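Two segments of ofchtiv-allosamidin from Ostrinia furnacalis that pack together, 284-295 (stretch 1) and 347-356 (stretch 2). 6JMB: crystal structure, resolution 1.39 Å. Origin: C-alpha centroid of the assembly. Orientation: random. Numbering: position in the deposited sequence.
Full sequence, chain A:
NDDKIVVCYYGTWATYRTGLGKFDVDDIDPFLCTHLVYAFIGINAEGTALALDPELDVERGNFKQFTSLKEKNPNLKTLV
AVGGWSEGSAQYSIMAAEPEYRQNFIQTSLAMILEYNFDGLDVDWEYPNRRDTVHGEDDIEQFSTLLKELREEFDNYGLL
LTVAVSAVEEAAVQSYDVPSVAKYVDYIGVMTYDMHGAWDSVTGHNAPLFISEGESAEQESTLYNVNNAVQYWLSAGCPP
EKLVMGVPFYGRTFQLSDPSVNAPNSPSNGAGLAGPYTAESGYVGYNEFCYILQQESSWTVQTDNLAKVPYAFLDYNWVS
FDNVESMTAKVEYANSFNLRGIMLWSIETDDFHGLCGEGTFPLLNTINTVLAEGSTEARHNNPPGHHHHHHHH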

# COMPACT_ATOMS: atom_id res chain seq x y z
N VAL A 284 5.82 5.89 11.17
CA VAL A 284 5.05 5.65 12.39
C VAL A 284 3.65 5.23 11.98
O VAL A 284 3.08 5.77 11.03
CB VAL A 284 5.07 6.90 13.29
CG1 VAL A 284 4.40 8.09 12.61
CG2 VAL A 284 4.44 6.60 14.64
N GLY A 285 3.10 4.22 12.66
CA GLY A 285 1.74 3.83 12.37
C GLY A 285 0.75 4.86 12.88
O GLY A 285 1.02 5.61 13.81
N TYR A 286 -0.42 4.93 12.22
CA TYR A 286 -1.46 5.83 12.72
C TYR A 286 -1.81 5.51 14.17
O TYR A 286 -1.99 6.42 14.99
CB TYR A 286 -2.71 5.80 11.84
CG TYR A 286 -3.81 6.66 12.42
CD1 TYR A 286 -3.76 8.05 12.30
CD2 TYR A 286 -4.86 6.10 13.15
CE1 TYR A 286 -4.75 8.85 12.85
CE2 TYR A 286 -5.85 6.89 13.71
CZ TYR A 286 -5.79 8.26 13.56
OH TYR A 286 -6.77 9.06 14.11
N ASN A 287 -1.92 4.22 14.51
CA ASN A 287 -2.21 3.83 15.89
C ASN A 287 -1.19 4.43 16.85
O ASN A 287 -1.55 4.97 17.90
CB ASN A 287 -2.26 2.30 16.04
CG ASN A 287 -0.93 1.62 15.72
OD1 ASN A 287 -0.24 1.96 14.76
ND2 ASN A 287 -0.59 0.60 16.52
N GLU A 288 0.09 4.40 16.46
CA GLU A 288 1.14 4.93 17.32
C GLU A 288 1.09 6.44 17.38
O GLU A 288 1.23 7.03 18.45
CB GLU A 288 2.49 4.46 16.80
CG GLU A 288 2.68 2.96 16.85
CD GLU A 288 3.94 2.51 16.15
OE1 GLU A 288 4.16 2.90 14.98
OE2 GLU A 288 4.72 1.76 16.77
N PHE A 289 0.87 7.10 16.24
CA PHE A 289 0.98 8.55 16.24
C PHE A 289 -0.25 9.23 16.81
O PHE A 289 -0.13 10.26 17.48
CB PHE A 289 1.33 9.10 14.86
CG PHE A 289 1.89 10.49 14.93
CD1 PHE A 289 3.03 10.74 15.68
CD2 PHE A 289 1.25 11.55 14.30
CE1 PHE A 289 3.55 12.02 15.79
CE2 PHE A 289 1.77 12.85 14.40
CZ PHE A 289 2.92 13.07 15.15
N CYS A 290 -1.45 8.70 16.55
CA CYS A 290 -2.62 9.28 17.18
C CYS A 290 -2.51 9.21 18.70
O CYS A 290 -2.91 10.15 19.40
CB CYS A 290 -3.91 8.64 16.66
SG CYS A 290 -4.35 6.96 17.23
N TYR A 291 -1.94 8.13 19.22
CA TYR A 291 -1.76 8.02 20.66
C TYR A 291 -0.74 9.03 21.16
O TYR A 291 -0.96 9.70 22.18
CB TYR A 291 -1.33 6.60 21.01
CG TYR A 291 -1.25 6.36 22.50
CD1 TYR A 291 -2.39 6.18 23.26
CD2 TYR A 291 -0.02 6.33 23.14
CE1 TYR A 291 -2.31 5.97 24.63
CE2 TYR A 291 0.08 6.12 24.50
CZ TYR A 291 -1.07 5.94 25.24
OH TYR A 291 -0.98 5.74 26.59
N ILE A 292 0.39 9.16 20.45
CA ILE A 292 1.40 10.16 20.80
C ILE A 292 0.78 11.56 20.86
O ILE A 292 1.00 12.31 21.82
CB ILE A 292 2.58 10.08 19.81
CG1 ILE A 292 3.48 8.89 20.18
CG2 ILE A 292 3.37 11.38 19.79
CD1 ILE A 292 4.44 8.45 19.09
N LEU A 293 -0.02 11.92 19.85
CA LEU A 293 -0.64 13.24 19.84
C LEU A 293 -1.61 13.41 20.99
O LEU A 293 -1.69 14.48 21.61
CB LEU A 293 -1.36 13.46 18.51
CG LEU A 293 -0.49 13.62 17.28
CD1 LEU A 293 -1.38 13.75 16.05
CD2 LEU A 293 0.43 14.82 17.43
N GLN A 294 -2.38 12.36 21.29
CA GLN A 294 -3.33 12.42 22.40
C GLN A 294 -2.63 12.59 23.74
O GLN A 294 -3.16 13.26 24.64
CB GLN A 294 -4.17 11.15 22.38
CG GLN A 294 -5.18 11.02 23.49
CD GLN A 294 -5.93 9.71 23.39
OE1 GLN A 294 -7.00 9.64 22.79
NE2 GLN A 294 -5.36 8.66 23.96
N GLN A 295 -1.44 12.02 23.91
CA GLN A 295 -0.77 12.00 25.20
C GLN A 295 0.20 13.16 25.42
O GLN A 295 0.57 13.43 26.57
CB GLN A 295 -0.04 10.67 25.43
CG GLN A 295 -0.94 9.44 25.41
CD GLN A 295 -2.04 9.51 26.45
OE1 GLN A 295 -3.23 9.55 26.12
NE2 GLN A 295 -1.65 9.51 27.72
N ILE A 347 -3.60 -2.69 7.45
CA ILE A 347 -4.66 -2.71 8.46
C ILE A 347 -4.10 -2.68 9.88
O ILE A 347 -4.74 -2.14 10.79
CB ILE A 347 -5.59 -3.91 8.20
CG1 ILE A 347 -6.86 -3.82 9.06
CG2 ILE A 347 -4.86 -5.24 8.41
CD1 ILE A 347 -7.93 -4.85 8.68
N GLU A 348 -2.91 -3.23 10.08
CA GLU A 348 -2.38 -3.41 11.42
C GLU A 348 -1.94 -2.11 12.09
O GLU A 348 -1.58 -2.15 13.27
CB GLU A 348 -1.24 -4.43 11.41
CG GLU A 348 0.02 -3.94 10.72
CD GLU A 348 0.05 -4.23 9.24
OE1 GLU A 348 -0.97 -4.71 8.68
OE2 GLU A 348 1.09 -3.96 8.61
N THR A 349 -1.96 -0.98 11.39
CA THR A 349 -1.65 0.30 12.02
C THR A 349 -2.83 1.27 12.03
O THR A 349 -2.64 2.45 12.35
CB THR A 349 -0.39 0.96 11.46
OG1 THR A 349 -0.59 1.26 10.07
CG2 THR A 349 0.82 0.06 11.62
N ASP A 350 -4.03 0.83 11.67
CA ASP A 350 -5.19 1.59 12.10
C ASP A 350 -5.21 1.59 13.63
O ASP A 350 -4.50 0.81 14.28
CB ASP A 350 -6.48 0.95 11.55
CG ASP A 350 -7.64 1.94 11.40
OD1 ASP A 350 -7.59 3.07 11.94
OD2 ASP A 350 -8.63 1.58 10.73
N ASP A 351 -6.01 2.47 14.21
CA ASP A 351 -6.22 2.44 15.66
C ASP A 351 -7.19 1.30 15.97
O ASP A 351 -8.37 1.49 16.29
CB ASP A 351 -6.72 3.79 16.17
CG ASP A 351 -6.85 3.84 17.68
OD1 ASP A 351 -6.18 3.06 18.38
OD2 ASP A 351 -7.65 4.67 18.16
N PHE A 352 -6.66 0.08 15.84
CA PHE A 352 -7.51 -1.11 15.91
C PHE A 352 -8.09 -1.34 17.30
O PHE A 352 -9.17 -1.92 17.43
CB PHE A 352 -6.82 -2.35 15.33
CG PHE A 352 -5.55 -2.76 16.04
CD1 PHE A 352 -4.35 -2.12 15.79
CD2 PHE A 352 -5.55 -3.85 16.89
CE1 PHE A 352 -3.17 -2.52 16.42
CE2 PHE A 352 -4.38 -4.27 17.52
CZ PHE A 352 -3.19 -3.60 17.29
N HIS A 353 -7.41 -0.85 18.34
CA HIS A 353 -7.91 -0.95 19.71
C HIS A 353 -8.77 0.25 20.11
O HIS A 353 -9.28 0.27 21.24
CB HIS A 353 -6.75 -1.06 20.70
CG HIS A 353 -5.99 -2.36 20.63
ND1 HIS A 353 -6.61 -3.58 20.53
CD2 HIS A 353 -4.66 -2.61 20.69
CE1 HIS A 353 -5.70 -4.54 20.52
NE2 HIS A 353 -4.51 -3.97 20.62
N GLY A 354 -8.91 1.25 19.25
CA GLY A 354 -9.73 2.41 19.58
C GLY A 354 -9.19 3.25 20.71
O GLY A 354 -9.96 3.89 21.42
N LEU A 355 -7.86 3.27 20.89
CA LEU A 355 -7.26 4.00 22.00
C LEU A 355 -7.32 5.51 21.81
O LEU A 355 -7.11 6.24 22.79
CB LEU A 355 -5.81 3.56 22.19
CG LEU A 355 -5.60 2.07 22.43
CD1 LEU A 355 -4.13 1.76 22.62
CD2 LEU A 355 -6.42 1.60 23.63
N CYS A 356 -7.58 5.99 20.60
CA CYS A 356 -7.54 7.41 20.31
C CYS A 356 -8.90 8.08 20.31
O CYS A 356 -9.01 9.25 19.91
CB CYS A 356 -6.79 7.66 19.00
SG CYS A 356 -5.04 7.18 19.14
O HOH W 1 -3.57 3.77 19.38

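Cys356, Asn287 and Thr349 cover the most surface where the helix beginning at Tyr286 packs against the 347-356 segment. Cys356 is bound covalently to the helix: its SG lies 2.0 Å from Cys290 SG, and the disulfide has a chi3 of 83°, close to the relaxed value near 90°. Cys356 SG also sits 3.2 Å from Tyr291 N, whose backbone bond to Asn287 O is weak at 3.4 Å. One turn further on, Gln294 NE2 donates to Leu355 O (3.2 Å), adding a polar tie beside the disulfide.

At the start of the helix, where amide groups lack acceptors from a preceding turn, Asn287 N donates to Thr349 O at 2.9 Å. The Asn287 side chain, with chi1 in the p well, lies over the other segment, its CB 3.2 Å from Asp350 O and its OD1 3.5 Å from Thr349 CB. Thr349 CB also approaches Gly285 CA to 3.7 Å; a CB on this glycine would clash with that same threonine atom.

Asp351 organises the loop between these two regions. Its OD1 accepts from Leu355 N (3.0 Å) and its OD2 from Cys356 N (2.8 Å), while a water donates both to Asp351 OD1 (2.9 Å) and to Asn287 O (2.8 Å), linking the carboxylate to the helix.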